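PDB 2YV3: aspartate-semialdehyde dehydrogenase from Thermus thermophilus, which probably catalyses the NADPH-dependent reductive dephosphorylation of L-aspartyl-4-phosphate to L-aspartate-semialdehyde, a shared step toward lysine, methionine and threonine. Local coordinates for residues L32-S35 with P36-G40; G71-S74 with R75-L79. All coordinates share one frame; numbering follows the deposited sequence.

Contact 1: residues L32-S35 with P36-G40; sequences LYAS and PRSAG
The side chain of Arg37 folds back over Ser35, laying one face of its guanidinium group on the hydroxyl. Ser35 OG stands 2.9 Å above the guanidinium plane, over its centre, and lies 3.0 Å from Arg37 CZ. From that position the N-H groups, which point outward in their own plane, lie at a poor angle to the oxygen, and the pair is a face contact, not a hydrogen bond. Bends at chi2 (124°) and chi3 (42°) turn the arginine chain back toward the serine. A water bridges the two residues: it accepts from Arg37 N at 2.8 Å and makes a weak bond to Ser35 OG. The chain reverses here as strand 31-34 ends. Ser38 N gives a weak bond to Ser35 O (3.1 Å), closing a beta turn with Pro36 and Arg37 at its corners. This is the loop after the second strand of a Rossmann fold, where NADP-dependent enzymes commonly hold the 2'-phosphate of the cofactor; Arg37 and Ser38 are predicted to bind NADP(+), consistent with such a role. At the end of the turn, Ser38 OG lies 3.4 Å from Ala34 CB. That hydroxyl also makes a weak hydrogen bond with Thr9 OG1, linking the turn to the loop after strand 3-6, while Ala34 CB packs on Val52 of the neighbouring strand 48-54.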
# COMPACT_ATOMS: atom_id res chain seq x y z
N LEU A 32 0.42 -34.49 -15.12
CA LEU A 32 -0.03 -33.68 -14.00
C LEU A 32 0.06 -34.48 -12.71
O LEU A 32 -0.45 -35.60 -12.63
CB LEU A 32 -1.46 -33.24 -14.23
CG LEU A 32 -1.68 -32.49 -15.54
CD1 LEU A 32 -3.02 -31.73 -15.41
CD2 LEU A 32 -0.49 -31.53 -15.83
N TYR A 33 0.69 -33.91 -11.70
CA TYR A 33 0.86 -34.59 -10.42
C TYR A 33 0.43 -33.76 -9.20
O TYR A 33 0.77 -32.58 -9.08
CB TYR A 33 2.32 -35.02 -10.27
CG TYR A 33 2.72 -36.21 -11.10
CD1 TYR A 33 2.29 -37.50 -10.76
CD2 TYR A 33 3.53 -36.06 -12.22
CE1 TYR A 33 2.66 -38.60 -11.51
CE2 TYR A 33 3.91 -37.16 -12.99
CZ TYR A 33 3.46 -38.43 -12.62
OH TYR A 33 3.82 -39.52 -13.37
N ALA A 34 -0.29 -34.40 -8.29
CA ALA A 34 -0.74 -33.75 -7.07
C ALA A 34 -0.55 -34.72 -5.92
O ALA A 34 -0.37 -35.92 -6.14
CB ALA A 34 -2.22 -33.36 -7.19
N SER A 35 -0.57 -34.21 -4.70
CA SER A 35 -0.43 -35.08 -3.53
C SER A 35 -1.79 -35.76 -3.40
O SER A 35 -2.80 -35.22 -3.84
CB SER A 35 -0.13 -34.26 -2.27
OG SER A 35 -1.25 -33.47 -1.89
N PRO A 36 -1.83 -36.94 -2.78
CA PRO A 36 -3.10 -37.65 -2.62
C PRO A 36 -4.40 -36.84 -2.67
O PRO A 36 -5.30 -37.18 -3.44
CB PRO A 36 -2.89 -38.41 -1.32
CG PRO A 36 -1.45 -38.86 -1.48
CD PRO A 36 -0.76 -37.59 -2.00
N ARG A 37 -4.52 -35.77 -1.86
CA ARG A 37 -5.73 -34.93 -1.83
C ARG A 37 -6.47 -34.91 -3.17
O ARG A 37 -7.65 -35.23 -3.25
CB ARG A 37 -5.38 -33.49 -1.45
CG ARG A 37 -5.20 -33.26 0.04
CD ARG A 37 -3.84 -32.66 0.31
NE ARG A 37 -3.52 -31.65 -0.67
CZ ARG A 37 -2.39 -30.95 -0.70
NH1 ARG A 37 -1.47 -31.16 0.23
NH2 ARG A 37 -2.20 -30.05 -1.66
N SER A 38 -5.77 -34.50 -4.22
CA SER A 38 -6.35 -34.50 -5.55
C SER A 38 -5.75 -35.72 -6.27
O SER A 38 -4.84 -35.59 -7.09
CB SER A 38 -6.00 -33.21 -6.27
OG SER A 38 -5.03 -32.48 -5.55
N ALA A 39 -6.26 -36.89 -5.93
CA ALA A 39 -5.79 -38.14 -6.53
C ALA A 39 -6.66 -38.51 -7.73
O ALA A 39 -6.22 -39.26 -8.61
CB ALA A 39 -5.84 -39.26 -5.49
N GLY A 40 -7.87 -37.97 -7.76
CA GLY A 40 -8.79 -38.26 -8.84
C GLY A 40 -9.61 -37.07 -9.25
O GLY A 40 -10.77 -36.94 -8.87
O HOH W 1 -2.80 -35.68 0.32

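Contact 2: residues G71-S74 with R75-L79; sequences GGIS and RAKAL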
# COMPACT_ATOMS: atom_id res chain seq x y z
N GLY A 71 6.82 -26.73 -0.27
CA GLY A 71 8.20 -27.11 -0.02
C GLY A 71 8.28 -28.45 0.68
O GLY A 71 9.34 -29.09 0.74
N GLY A 72 7.16 -28.89 1.22
CA GLY A 72 7.12 -30.17 1.89
C GLY A 72 7.59 -31.19 0.89
O GLY A 72 8.64 -31.80 1.06
N ILE A 73 6.83 -31.34 -0.19
CA ILE A 73 7.17 -32.30 -1.23
C ILE A 73 8.45 -31.97 -1.98
O ILE A 73 9.27 -32.84 -2.24
CB ILE A 73 6.02 -32.43 -2.24
CG1 ILE A 73 4.66 -32.35 -1.52
CG2 ILE A 73 6.14 -33.76 -2.97
CD1 ILE A 73 3.45 -32.32 -2.45
N SER A 74 8.64 -30.71 -2.33
CA SER A 74 9.84 -30.33 -3.06
C SER A 74 11.12 -30.58 -2.30
O SER A 74 12.10 -31.06 -2.87
CB SER A 74 9.81 -28.86 -3.45
OG SER A 74 11.09 -28.48 -3.90
N ARG A 75 11.13 -30.22 -1.02
CA ARG A 75 12.32 -30.43 -0.22
C ARG A 75 12.59 -31.93 -0.28
O ARG A 75 13.73 -32.37 -0.38
CB ARG A 75 12.07 -30.00 1.23
CG ARG A 75 13.28 -29.40 1.94
CD ARG A 75 13.61 -27.98 1.43
NE ARG A 75 13.05 -26.90 2.27
CZ ARG A 75 11.76 -26.57 2.35
NH1 ARG A 75 10.86 -27.23 1.64
NH2 ARG A 75 11.36 -25.59 3.15
N ALA A 76 11.49 -32.68 -0.27
CA ALA A 76 11.52 -34.14 -0.29
C ALA A 76 11.80 -34.85 -1.64
O ALA A 76 12.40 -35.92 -1.64
CB ALA A 76 10.20 -34.67 0.29
N LYS A 77 11.38 -34.25 -2.76
CA LYS A 77 11.56 -34.88 -4.07
C LYS A 77 12.58 -34.31 -5.06
O LYS A 77 13.02 -35.02 -5.96
CB LYS A 77 10.22 -34.96 -4.81
CG LYS A 77 9.06 -35.49 -3.99
CD LYS A 77 9.32 -36.90 -3.49
CE LYS A 77 8.18 -37.32 -2.62
NZ LYS A 77 7.82 -36.14 -1.79
N ALA A 78 12.93 -33.04 -4.93
CA ALA A 78 13.87 -32.43 -5.86
C ALA A 78 14.93 -33.38 -6.43
O ALA A 78 14.83 -33.80 -7.59
CB ALA A 78 14.56 -31.25 -5.21
N LEU A 79 15.93 -33.72 -5.63
CA LEU A 79 17.00 -34.60 -6.08
C LEU A 79 16.50 -35.89 -6.74
O LEU A 79 16.96 -36.26 -7.82
CB LEU A 79 17.91 -34.96 -4.91
CG LEU A 79 18.68 -33.86 -4.20
CD1 LEU A 79 19.55 -33.09 -5.20
CD2 LEU A 79 17.70 -32.95 -3.51
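Ile73 and Lys77, one turn apart on helix 70-83, slant across each other, the lysine arching over the CG2 branch of the isoleucine. With chi1 near -38°, CG2 of Ile73 is held on the side of its own carbonyl, facing Lys77. The lysine meets it twice, with Lys77 CG 3.5 Å from Ile73 CG2 and, at the far end, with NZ close to the same methyl. Bends at chi2 (-60°) and chi4 (-41°) curl the chain back along the helix, while the CG1 branch of Ile73 runs off in another direction. Replacing Lys77 by an alanine would probably leave the CG2 methyl of Ile73 without this aliphatic lid and deprive Glu57 of a side-chain neighbour. Arg75 also bends at chi2 and chi3, but its guanidinium swings back to Gly71, one turn earlier. There the peptide carbon of Gly71 lies in the guanidinium plane at its edge, so the group meets the helix backbone edge-on and not by a face.

Beneath the side chains runs the i to i+4 bonding of an alpha helix. Arg75 N donates to Gly71 O (2.8 Å), Ala76 N to Gly72 O (3.3 Å), and Ala78 N to Ser74 O (3.0 Å); Lys77 N likewise donates to Ile73 O, so the two residues that cross by their side chains are also joined through the backbone. Ser74 O has a further donor in Trp95 NE1, whose residue also packs against Ala78 and Leu79 and joins the helix to the loop after strand 87-90. A helix like this, linking neighbouring parallel strands 64-67 and 87-90, is the connection of a beta-alpha-beta crossover in the Rossmann-type NAD-binding domain.

Contact 1 and contact 2 lie in the same nucleotide-binding domain, their centres 15 Å apart, and meet where Ser35 CB packs against Ile73 CD1 at 4.1 Å. The CG1 branch of Ile73, pointing away from Lys77, thus reaches the turn after strand 31-34. The side chains of Ile73 and Arg37 come within about 6 Å, placing the first turn of helix 70-83 beside the predicted NADP(+) site. Contact 1 supplies two of the residues predicted to bind NADP(+), and Thr9 is another; contact 2 probably lies beside them, and its Arg75 side chain is about 9 Å from that of Arg96, predicted to bind phosphate.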